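Local coordinates for protein papillomavirus transcription factor E2 (Human papillomavirus type 18, PDB 1QQH) that probably regulates transcription of viral genes and assists viral DNA replication, this fragment belonging to its N-terminal activation domain, at residues Tyr55-Asn59 with Lys60-Met64; Ile8-Gln11 with Met12-Gly16; Glu25-Thr28 with Leu29-Cys33; Thr86-His90 with Arg91-Tyr95. The protein carries 1 engineered substitution. One frame throughout, in Å; residues are numbered along the deposited sequence.

Contact 1: Tyr55-Asn59 with Lys60-Met64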
loop_
_atom_site.group_PDB
_atom_site.type_symbol
_atom_site.label_atom_id
_atom_site.label_comp_id
_atom_site.label_asym_id
_atom_site.label_seq_id
_atom_site.Cartn_x
_atom_site.Cartn_y
_atom_site.Cartn_z
ATOM N N TYR A 55 -18.143 -26.301 -13.147
ATOM C CA TYR A 55 -19.264 -27.190 -12.871
ATOM C C TYR A 55 -18.739 -28.622 -12.881
ATOM O O TYR A 55 -18.240 -29.096 -13.900
ATOM C CB TYR A 55 -20.349 -27.034 -13.938
ATOM C CG TYR A 55 -20.890 -25.631 -14.061
ATOM C CD1 TYR A 55 -20.191 -24.650 -14.763
ATOM C CD2 TYR A 55 -22.098 -25.278 -13.471
ATOM C CE1 TYR A 55 -20.688 -23.351 -14.877
ATOM C CE2 TYR A 55 -22.605 -23.984 -13.576
ATOM C CZ TYR A 55 -21.897 -23.027 -14.281
ATOM O OH TYR A 55 -22.403 -21.751 -14.391
ATOM N N PHE A 56 -18.842 -29.297 -11.742
ATOM C CA PHE A 56 -18.368 -30.669 -11.632
ATOM C C PHE A 56 -19.476 -31.639 -11.983
ATOM O O PHE A 56 -20.624 -31.459 -11.578
ATOM C CB PHE A 56 -17.843 -30.932 -10.226
ATOM C CG PHE A 56 -16.727 -30.017 -9.835
ATOM C CD1 PHE A 56 -16.963 -28.920 -9.015
ATOM C CD2 PHE A 56 -15.442 -30.222 -10.334
ATOM C CE1 PHE A 56 -15.940 -28.038 -8.698
ATOM C CE2 PHE A 56 -14.412 -29.349 -10.025
ATOM C CZ PHE A 56 -14.663 -28.251 -9.203
ATOM N N ASP A 57 -19.117 -32.668 -12.742
ATOM C CA ASP A 57 -20.077 -33.665 -13.197
ATOM C C ASP A 57 -20.993 -32.899 -14.144
ATOM O O ASP A 57 -20.692 -31.761 -14.505
ATOM C CB ASP A 57 -20.873 -34.230 -12.020
ATOM C CG ASP A 57 -19.982 -34.675 -10.872
ATOM O OD1 ASP A 57 -19.067 -35.497 -11.101
ATOM O OD2 ASP A 57 -20.198 -34.202 -9.734
ATOM N N GLY A 58 -22.100 -33.507 -14.551
ATOM C CA GLY A 58 -23.005 -32.817 -15.452
ATOM C C GLY A 58 -24.095 -32.088 -14.689
ATOM O O GLY A 58 -25.284 -32.301 -14.939
ATOM N N ASN A 59 -23.696 -31.215 -13.768
ATOM C CA ASN A 59 -24.667 -30.490 -12.959
ATOM C C ASN A 59 -24.327 -29.020 -12.742
ATOM O O ASN A 59 -23.231 -28.689 -12.291
ATOM C CB ASN A 59 -24.815 -31.193 -11.605
ATOM C CG ASN A 59 -25.754 -30.466 -10.667
ATOM O OD1 ASN A 59 -26.897 -30.165 -11.017
ATOM N ND2 ASN A 59 -25.280 -30.187 -9.461
ATOM N N LYS A 60 -25.276 -28.142 -13.063
ATOM C CA LYS A 60 -25.085 -26.705 -12.887
ATOM C C LYS A 60 -24.987 -26.376 -11.401
ATOM O O LYS A 60 -24.368 -25.386 -11.015
ATOM C CB LYS A 60 -26.237 -25.921 -13.522
ATOM C CG LYS A 60 -26.330 -26.063 -15.037
ATOM C CD LYS A 60 -25.042 -25.626 -15.726
ATOM C CE LYS A 60 -25.115 -25.837 -17.235
ATOM N NZ LYS A 60 -23.854 -25.440 -17.920
ATOM N N ASP A 61 -25.614 -27.199 -10.567
ATOM C CA ASP A 61 -25.541 -27.002 -9.127
ATOM C C ASP A 61 -24.166 -27.540 -8.759
ATOM O O ASP A 61 -23.497 -28.137 -9.605
ATOM C CB ASP A 61 -26.625 -27.810 -8.406
ATOM C CG ASP A 61 -28.032 -27.417 -8.831
ATOM O OD1 ASP A 61 -28.416 -26.243 -8.620
ATOM O OD2 ASP A 61 -28.753 -28.284 -9.377
ATOM N N ASN A 62 -23.736 -27.343 -7.516
ATOM C CA ASN A 62 -22.421 -27.832 -7.108
ATOM C C ASN A 62 -21.362 -27.045 -7.896
ATOM O O ASN A 62 -20.269 -27.538 -8.166
ATOM C CB ASN A 62 -22.334 -29.344 -7.397
ATOM C CG ASN A 62 -20.946 -29.922 -7.168
ATOM O OD1 ASN A 62 -20.265 -29.577 -6.203
ATOM N ND2 ASN A 62 -20.532 -30.823 -8.052
ATOM N N CYS A 63 -21.705 -25.809 -8.248
ATOM C CA CYS A 63 -20.824 -24.932 -9.014
ATOM C C CYS A 63 -19.775 -24.174 -8.192
ATOM O O CYS A 63 -20.106 -23.243 -7.460
ATOM C CB CYS A 63 -21.669 -23.923 -9.794
ATOM S SG CYS A 63 -20.726 -22.585 -10.576
ATOM N N MET A 64 -18.511 -24.565 -8.331
ATOM C CA MET A 64 -17.426 -23.898 -7.621
ATOM C C MET A 64 -16.941 -22.657 -8.363
ATOM O O MET A 64 -16.911 -22.620 -9.595
ATOM C CB MET A 64 -16.247 -24.851 -7.418
ATOM C CG MET A 64 -16.358 -25.714 -6.170
ATOM S SD MET A 64 -16.323 -24.716 -4.654
ATOM C CE MET A 64 -14.626 -25.027 -4.065
#
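Two torsions lay groups on opposite faces of the Tyr55 ring. Lys60 bends at chi2 (-58°) and then runs straight to its amine, which ends almost squarely above the ring, NZ lying 4.6 Å from the centroid of Tyr55 as a cation-pi partner. Cys63 turns its thiol anti to the backbone N (chi1 170°), and SG meets the other face in a sulfur-aromatic contact, 4.0 Å from the centroid of the same ring. The phenol is therefore sandwiched between an ammonium and a sulfur, while Lys60 O lies near the ring edge, 3.3 Å from Tyr55 CD2. Next along the chain, Phe56 presents its own rim: CE1 touches Met64 CB at 3.4 Å, with Met64 CG beside it in the ring plane. Asn62 ND2 reaches back to the CB of Phe56. Asp57 OD1 is taken by Thr117 N. This turn links strand 45-56 to strand 63-75, antiparallel arms of a beta hairpin at the surface. Strand 120-124 adds His123, whose ring meets that of Tyr55, and Glu121, a long, weak ion-pair partner for Lys60; helix 107-111 packs against Phe56 and Met64 through Glu110.

Contact 2: Ile8-Gln11 with Met12-Gly16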
loop_
_atom_site.group_PDB
_atom_site.type_symbol
_atom_site.label_atom_id
_atom_site.label_comp_id
_atom_site.label_asym_id
_atom_site.label_seq_id
_atom_site.Cartn_x
_atom_site.Cartn_y
_atom_site.Cartn_z
ATOM N N ILE A 8 6.906 -9.824 7.585
ATOM C CA ILE A 8 8.259 -9.476 7.158
ATOM C C ILE A 8 8.485 -9.762 5.674
ATOM O O ILE A 8 9.075 -8.951 4.953
ATOM C CB ILE A 8 9.314 -10.262 7.969
ATOM C CG1 ILE A 8 8.957 -10.242 9.459
ATOM C CG2 ILE A 8 10.693 -9.656 7.753
ATOM C CD1 ILE A 8 8.921 -8.855 10.082
ATOM N N GLU A 9 8.019 -10.920 5.225
ATOM C CA GLU A 9 8.164 -11.317 3.830
ATOM C C GLU A 9 7.406 -10.328 2.950
ATOM O O GLU A 9 7.924 -9.832 1.948
ATOM C CB GLU A 9 7.611 -12.732 3.640
ATOM C CG GLU A 9 7.859 -13.337 2.270
ATOM C CD GLU A 9 7.553 -14.827 2.228
ATOM O OE1 GLU A 9 7.773 -15.451 1.168
ATOM O OE2 GLU A 9 7.093 -15.377 3.257
ATOM N N LEU A 10 6.171 -10.039 3.346
ATOM C CA LEU A 10 5.326 -9.109 2.617
ATOM C C LEU A 10 5.993 -7.740 2.517
ATOM O O LEU A 10 6.011 -7.119 1.454
ATOM C CB LEU A 10 3.971 -8.985 3.318
ATOM C CG LEU A 10 2.987 -7.970 2.742
ATOM C CD1 LEU A 10 2.740 -8.274 1.282
ATOM C CD2 LEU A 10 1.687 -8.003 3.533
ATOM N N GLN A 11 6.551 -7.276 3.629
ATOM C CA GLN A 11 7.209 -5.978 3.652
ATOM C C GLN A 11 8.368 -5.911 2.663
ATOM O O GLN A 11 8.509 -4.937 1.925
ATOM C CB GLN A 11 7.724 -5.672 5.049
ATOM C CG GLN A 11 7.749 -4.194 5.331
ATOM C CD GLN A 11 6.350 -3.628 5.427
ATOM O OE1 GLN A 11 5.589 -3.984 6.331
ATOM N NE2 GLN A 11 5.998 -2.749 4.492
ATOM N N MET A 12 9.208 -6.940 2.659
ATOM C CA MET A 12 10.330 -6.963 1.738
ATOM C C MET A 12 9.820 -6.962 0.303
ATOM O O MET A 12 10.350 -6.248 -0.551
ATOM C CB MET A 12 11.215 -8.183 1.989
ATOM C CG MET A 12 12.068 -8.063 3.251
ATOM S SD MET A 12 12.945 -6.455 3.360
ATOM C CE MET A 12 14.218 -6.659 2.057
ATOM N N ALA A 13 8.780 -7.751 0.044
ATOM C CA ALA A 13 8.200 -7.816 -1.294
ATOM C C ALA A 13 7.746 -6.423 -1.715
ATOM O O ALA A 13 8.025 -5.978 -2.831
ATOM C CB ALA A 13 7.021 -8.779 -1.309
ATOM N N LEU A 14 7.047 -5.736 -0.814
ATOM C CA LEU A 14 6.561 -4.392 -1.095
ATOM C C LEU A 14 7.721 -3.415 -1.317
ATOM O O LEU A 14 7.603 -2.476 -2.103
ATOM C CB LEU A 14 5.654 -3.901 0.043
ATOM C CG LEU A 14 4.271 -4.560 0.158
ATOM C CD1 LEU A 14 3.601 -4.126 1.444
ATOM C CD2 LEU A 14 3.414 -4.191 -1.038
ATOM N N GLN A 15 8.839 -3.627 -0.627
ATOM C CA GLN A 15 10.000 -2.760 -0.819
ATOM C C GLN A 15 10.486 -2.954 -2.253
ATOM O O GLN A 15 10.811 -1.991 -2.944
ATOM C CB GLN A 15 11.118 -3.110 0.172
ATOM C CG GLN A 15 11.266 -2.101 1.310
ATOM C CD GLN A 15 11.295 -2.755 2.687
ATOM O OE1 GLN A 15 12.134 -3.623 2.964
ATOM N NE2 GLN A 15 10.381 -2.336 3.561
ATOM N N GLY A 16 10.515 -4.206 -2.706
ATOM C CA GLY A 16 10.950 -4.476 -4.065
ATOM C C GLY A 16 9.951 -3.940 -5.074
ATOM O O GLY A 16 10.318 -3.326 -6.082
#
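Ile8 O receives the amide of Met12 at 3.1 Å from its N, the first of four i to i+4 bonds that make this part of the alpha helix 3-19, probably the amphipathic helix of this domain, with apolar residues set against Phe45 and Trp37. The next two are a little tighter: Ala13 N gives its proton to Glu9 O, and Leu14 N to Leu10 O at 2.9 Å, both with N-H...O angles above 160°. The fourth, from Gln15 N to Gln11 O, is visibly more bent at 144°. Gly16 N carries the series on to Met12 O, so each amide from Met12 to Gly16 is satisfied inside the helix. Gln15 NE2 makes a weak hydrogen bond to Glu34 of the second subunit. Leu10 and Leu14, one turn apart, pack where Leu10 CG meets Leu14 CD1 at 4.1 Å, and with Ala13 they lean on Phe45 of strand 45-56; Trp37 covers Leu10 and Ala13. Toward the second subunit, Leu14 meets its Leu29 and Ile8 its Ala7. Side-chain carbons also come close to the acceptors: Gln15 CB lies 3.6 Å from Gln11 O, the oxygen that holds the Gln15 amide proton, and Leu14 CG lies 3.4 Å from Leu10 O.

Contact 3: Glu25-Thr28 with Leu29-Cys33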
loop_
_atom_site.group_PDB
_atom_site.type_symbol
_atom_site.label_atom_id
_atom_site.label_comp_id
_atom_site.label_asym_id
_atom_site.label_seq_id
_atom_site.Cartn_x
_atom_site.Cartn_y
_atom_site.Cartn_z
ATOM N N GLU A 25 1.759 2.284 -10.891
ATOM C CA GLU A 25 0.377 1.841 -11.039
ATOM C C GLU A 25 -0.399 2.109 -9.764
ATOM O O GLU A 25 0.186 2.402 -8.717
ATOM C CB GLU A 25 0.302 0.344 -11.343
ATOM C CG GLU A 25 1.014 -0.096 -12.608
ATOM C CD GLU A 25 0.849 -1.586 -12.866
ATOM O OE1 GLU A 25 0.819 -2.354 -11.879
ATOM O OE2 GLU A 25 0.763 -1.985 -14.046
ATOM N N ASP A 26 -1.719 2.023 -9.859
ATOM C CA ASP A 26 -2.539 2.220 -8.689
ATOM C C ASP A 26 -2.449 0.958 -7.841
ATOM O O ASP A 26 -2.573 -0.151 -8.348
ATOM C CB ASP A 26 -3.995 2.477 -9.069
ATOM C CG ASP A 26 -4.196 3.826 -9.723
ATOM O OD1 ASP A 26 -3.538 4.805 -9.297
ATOM O OD2 ASP A 26 -5.026 3.917 -10.658
ATOM N N TRP A 27 -2.195 1.141 -6.553
ATOM C CA TRP A 27 -2.121 0.035 -5.624
ATOM C C TRP A 27 -2.965 0.419 -4.424
ATOM O O TRP A 27 -2.661 1.388 -3.723
ATOM C CB TRP A 27 -0.686 -0.217 -5.176
ATOM C CG TRP A 27 0.189 -0.696 -6.269
ATOM C CD1 TRP A 27 0.966 0.068 -7.092
ATOM C CD2 TRP A 27 0.342 -2.051 -6.714
ATOM N NE1 TRP A 27 1.595 -0.727 -8.021
ATOM C CE2 TRP A 27 1.230 -2.031 -7.813
ATOM C CE3 TRP A 27 -0.186 -3.277 -6.293
ATOM C CZ2 TRP A 27 1.601 -3.189 -8.497
ATOM C CZ3 TRP A 27 0.184 -4.433 -6.976
ATOM C CH2 TRP A 27 1.072 -4.376 -8.068
ATOM N N THR A 28 -4.037 -0.330 -4.199
ATOM C CA THR A 28 -4.917 -0.061 -3.071
ATOM C C THR A 28 -4.347 -0.747 -1.839
ATOM O O THR A 28 -3.419 -1.552 -1.942
ATOM C CB THR A 28 -6.322 -0.611 -3.325
ATOM O OG1 THR A 28 -6.246 -2.030 -3.501
ATOM C CG2 THR A 28 -6.919 0.025 -4.564
ATOM N N LEU A 29 -4.889 -0.411 -0.674
ATOM C CA LEU A 29 -4.451 -1.029 0.567
ATOM C C LEU A 29 -4.775 -2.512 0.472
ATOM O O LEU A 29 -4.005 -3.359 0.913
ATOM C CB LEU A 29 -5.178 -0.389 1.747
ATOM C CG LEU A 29 -4.788 1.080 1.915
ATOM C CD1 LEU A 29 -5.707 1.788 2.902
ATOM C CD2 LEU A 29 -3.335 1.130 2.379
ATOM N N GLN A 30 -5.917 -2.820 -0.132
ATOM C CA GLN A 30 -6.352 -4.202 -0.310
ATOM C C GLN A 30 -5.335 -4.999 -1.134
ATOM O O GLN A 30 -4.954 -6.109 -0.751
ATOM C CB GLN A 30 -7.733 -4.231 -0.985
ATOM C CG GLN A 30 -8.212 -5.620 -1.376
ATOM C CD GLN A 30 -9.627 -5.628 -1.942
ATOM O OE1 GLN A 30 -10.618 -5.524 -1.203
ATOM N NE2 GLN A 30 -9.728 -5.751 -3.264
ATOM N N ASP A 31 -4.890 -4.425 -2.250
ATOM C CA ASP A 31 -3.911 -5.075 -3.128
ATOM C C ASP A 31 -2.643 -5.476 -2.400
ATOM O O ASP A 31 -2.002 -6.453 -2.758
ATOM C CB ASP A 31 -3.484 -4.153 -4.274
ATOM C CG ASP A 31 -4.586 -3.877 -5.258
ATOM O OD1 ASP A 31 -5.470 -4.742 -5.431
ATOM O OD2 ASP A 31 -4.555 -2.794 -5.882
ATOM N N THR A 32 -2.280 -4.716 -1.378
ATOM C CA THR A 32 -1.049 -4.983 -0.649
ATOM C C THR A 32 -1.197 -5.623 0.720
ATOM O O THR A 32 -0.202 -5.782 1.425
ATOM C CB THR A 32 -0.237 -3.677 -0.469
ATOM O OG1 THR A 32 -1.016 -2.727 0.270
ATOM C CG2 THR A 32 0.115 -3.072 -1.819
ATOM N N CYS A 33 -2.411 -6.011 1.103
ATOM C CA CYS A 33 -2.600 -6.594 2.430
ATOM C C CYS A 33 -2.129 -8.038 2.558
ATOM O O CYS A 33 -1.932 -8.735 1.565
ATOM C CB CYS A 33 -4.067 -6.481 2.861
ATOM S SG CYS A 33 -5.186 -7.650 2.068
HETATM O O HOH W 1 -1.291 0.341 -1.329
#
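A reciprocal side-chain-to-backbone grip between Thr28 and Asp31 closes a single turn in the connection between helix 3-19 and helix 34-37. Thr28 N donates to Asp31 OD2 at 3.0 Å, nearly straight at 172° but arriving from above the carboxylate plane. In return Asp31 N donates to Thr28 OG1, also at 3.0 Å. The exchange has the pattern of a capping box, although the residues after Thr28 have helical angles without regular helical bonds. Thr28 places OG1 between its backbone N and carbonyl carbon (chi1 61°), which aims the hydroxyl oxygen at the Asp31 amide. Thr32 N adds a weak bond to Thr28 O. A water donates to Trp27 O at 3.0 Å and bonds weakly to Thr32 OG1. The indole of Trp27 stands perpendicular to the Asp31 carboxylate, its edge at CE3 meeting Asp31 CB at 4.0 Å, while its NE1 is bound to Tyr22 O. A type I turn from Gln30 to Cys33 delivers the chain to helix 34-37, with Cys33 as its N-cap. Trp27 touches Phe45 of strand 45-56 and Leu17 of helix 3-19, and Leu29 of the second subunit as well, and Thr32 rests on Leu14.

Contact 4: Thr86-His90 with Arg91-Tyr95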
loop_
_atom_site.group_PDB
_atom_site.type_symbol
_atom_site.label_atom_id
_atom_site.label_comp_id
_atom_site.label_asym_id
_atom_site.label_seq_id
_atom_site.Cartn_x
_atom_site.Cartn_y
_atom_site.Cartn_z
ATOM N N THR A 86 -3.404 -14.118 -15.966
ATOM C CA THR A 86 -3.750 -15.419 -15.437
ATOM C C THR A 86 -4.409 -16.137 -16.600
ATOM O O THR A 86 -5.202 -15.546 -17.330
ATOM C CB THR A 86 -4.756 -15.333 -14.278
ATOM O OG1 THR A 86 -4.054 -15.083 -13.057
ATOM C CG2 THR A 86 -5.535 -16.634 -14.154
ATOM N N CYS A 87 -4.060 -17.399 -16.791
ATOM C CA CYS A 87 -4.651 -18.172 -17.861
ATOM C C CYS A 87 -5.623 -19.181 -17.290
ATOM O O CYS A 87 -5.328 -19.865 -16.309
ATOM C CB CYS A 87 -3.573 -18.883 -18.666
ATOM S SG CYS A 87 -2.559 -17.751 -19.615
ATOM N N VAL A 88 -6.786 -19.254 -17.920
ATOM C CA VAL A 88 -7.852 -20.149 -17.516
ATOM C C VAL A 88 -8.025 -21.278 -18.529
ATOM O O VAL A 88 -8.537 -21.055 -19.624
ATOM C CB VAL A 88 -9.189 -19.377 -17.409
ATOM C CG1 VAL A 88 -10.292 -20.294 -16.930
ATOM C CG2 VAL A 88 -9.029 -18.183 -16.476
ATOM N N SER A 89 -7.604 -22.485 -18.166
ATOM C CA SER A 89 -7.757 -23.636 -19.055
ATOM C C SER A 89 -8.628 -24.669 -18.350
ATOM O O SER A 89 -9.008 -24.478 -17.200
ATOM C CB SER A 89 -6.406 -24.270 -19.358
ATOM O OG SER A 89 -5.887 -24.902 -18.199
ATOM N N HIS A 90 -8.930 -25.763 -19.038
ATOM C CA HIS A 90 -9.744 -26.824 -18.455
ATOM C C HIS A 90 -8.941 -27.496 -17.341
ATOM O O HIS A 90 -9.508 -28.056 -16.411
ATOM C CB HIS A 90 -10.131 -27.843 -19.532
ATOM C CG HIS A 90 -11.029 -28.936 -19.039
ATOM N ND1 HIS A 90 -10.547 -30.138 -18.566
ATOM C CD2 HIS A 90 -12.376 -28.994 -18.914
ATOM C CE1 HIS A 90 -11.560 -30.889 -18.169
ATOM N NE2 HIS A 90 -12.680 -30.219 -18.368
ATOM N N ARG A 91 -7.616 -27.413 -17.428
ATOM C CA ARG A 91 -6.755 -28.006 -16.410
ATOM C C ARG A 91 -6.697 -27.192 -15.107
ATOM O O ARG A 91 -6.489 -27.751 -14.029
ATOM C CB ARG A 91 -5.334 -28.192 -16.953
ATOM C CG ARG A 91 -4.343 -28.593 -15.867
ATOM C CD ARG A 91 -2.945 -28.874 -16.390
ATOM N NE ARG A 91 -1.996 -28.943 -15.282
ATOM C CZ ARG A 91 -0.687 -29.132 -15.416
ATOM N NH1 ARG A 91 -0.154 -29.280 -16.622
ATOM N NH2 ARG A 91 0.090 -29.163 -14.341
ATOM N N GLY A 92 -6.874 -25.879 -15.204
ATOM C CA GLY A 92 -6.822 -25.048 -14.016
ATOM C C GLY A 92 -6.392 -23.625 -14.321
ATOM O O GLY A 92 -6.454 -23.188 -15.474
ATOM N N LEU A 93 -5.966 -22.896 -13.291
ATOM C CA LEU A 93 -5.523 -21.512 -13.470
ATOM C C LEU A 93 -4.013 -21.445 -13.365
ATOM O O LEU A 93 -3.414 -22.035 -12.466
ATOM C CB LEU A 93 -6.133 -20.600 -12.411
ATOM C CG LEU A 93 -7.652 -20.631 -12.243
ATOM C CD1 LEU A 93 -8.048 -19.581 -11.207
ATOM C CD2 LEU A 93 -8.343 -20.361 -13.576
ATOM N N TYR A 94 -3.389 -20.727 -14.286
ATOM C CA TYR A 94 -1.947 -20.610 -14.255
ATOM C C TYR A 94 -1.493 -19.264 -14.802
ATOM O O TYR A 94 -2.279 -18.500 -15.360
ATOM C CB TYR A 94 -1.320 -21.754 -15.077
ATOM C CG TYR A 94 -1.559 -21.684 -16.582
ATOM C CD1 TYR A 94 -0.647 -21.046 -17.428
ATOM C CD2 TYR A 94 -2.688 -22.262 -17.158
ATOM C CE1 TYR A 94 -0.849 -20.988 -18.813
ATOM C CE2 TYR A 94 -2.904 -22.212 -18.538
ATOM C CZ TYR A 94 -1.978 -21.572 -19.360
ATOM O OH TYR A 94 -2.190 -21.512 -20.721
ATOM N N TYR A 95 -0.219 -18.970 -14.606
ATOM C CA TYR A 95 0.367 -17.768 -15.146
ATOM C C TYR A 95 1.713 -18.245 -15.671
ATOM O O TYR A 95 2.275 -19.213 -15.153
ATOM C CB TYR A 95 0.521 -16.679 -14.075
ATOM C CG TYR A 95 1.423 -17.005 -12.902
ATOM C CD1 TYR A 95 2.720 -16.493 -12.829
ATOM C CD2 TYR A 95 0.958 -17.771 -11.832
ATOM C CE1 TYR A 95 3.527 -16.730 -11.719
ATOM C CE2 TYR A 95 1.750 -18.015 -10.723
ATOM C CZ TYR A 95 3.032 -17.492 -10.669
ATOM O OH TYR A 95 3.812 -17.723 -9.560
#
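Cys87 and Tyr94 are paired through their backbones: Tyr94 N donates to Cys87 O at 2.9 Å, in the carbonyl plane, and Cys87 N returns a nearly straight bond to Tyr94 O whose modelled length, 2.5 Å, is doubtfully short. Toward the turn, Ser89 N gives to Gly92 O at 3.0 Å, with only a weak bond back from Gly92 N. Side-chain bonding is concentrated on Ser89, whose OG donates to Gly92 O at 3.3 Å, giving that carbonyl two donors, and accepts a weak bond from Arg91 N. Arg91 itself reaches outward to a salt bridge with Glu106. Among aromatic contacts, Tyr94 folds its ring back over the neighbouring strand (chi1 68°), and Cys87 CB sits over its face, 3.4 Å from the centroid, as a CH-pi contact; Cys87 SG approaches the same ring obliquely. On the other face of the sheet Val88 and Leu93 lie side by side, Val88 CG2 touching Leu93 CD2 at 3.7 Å. Strands 81-89 and 92-97 turn back on each other by way of His90 and Arg91, an antiparallel beta hairpin that is one link in the domain's antiparallel sheet.

In the fold
Along the chain the order is contact 2, contact 3, contact 1, contact 4. Contacts 2 and 3 lie together, on helix 3-19 and in the loop that follows it: their centres are 13 Å apart, they touch where Leu14 and Leu10 pack on Thr32 and Cys33, and both reach the second subunit. Contacts 1 and 4 are turns of the antiparallel sheet, centres about 18 Å apart, connected through neighbouring strands 63-75 and 81-89. Contact 1 lies about 39 Å from contact 2, centre to centre, across the middle of the chain; contact 4 is nearest the middle. The contacts are thus spread along this fragment, with helix and loop facing the partner subunit, while no residue of contacts 1 and 4 touches it.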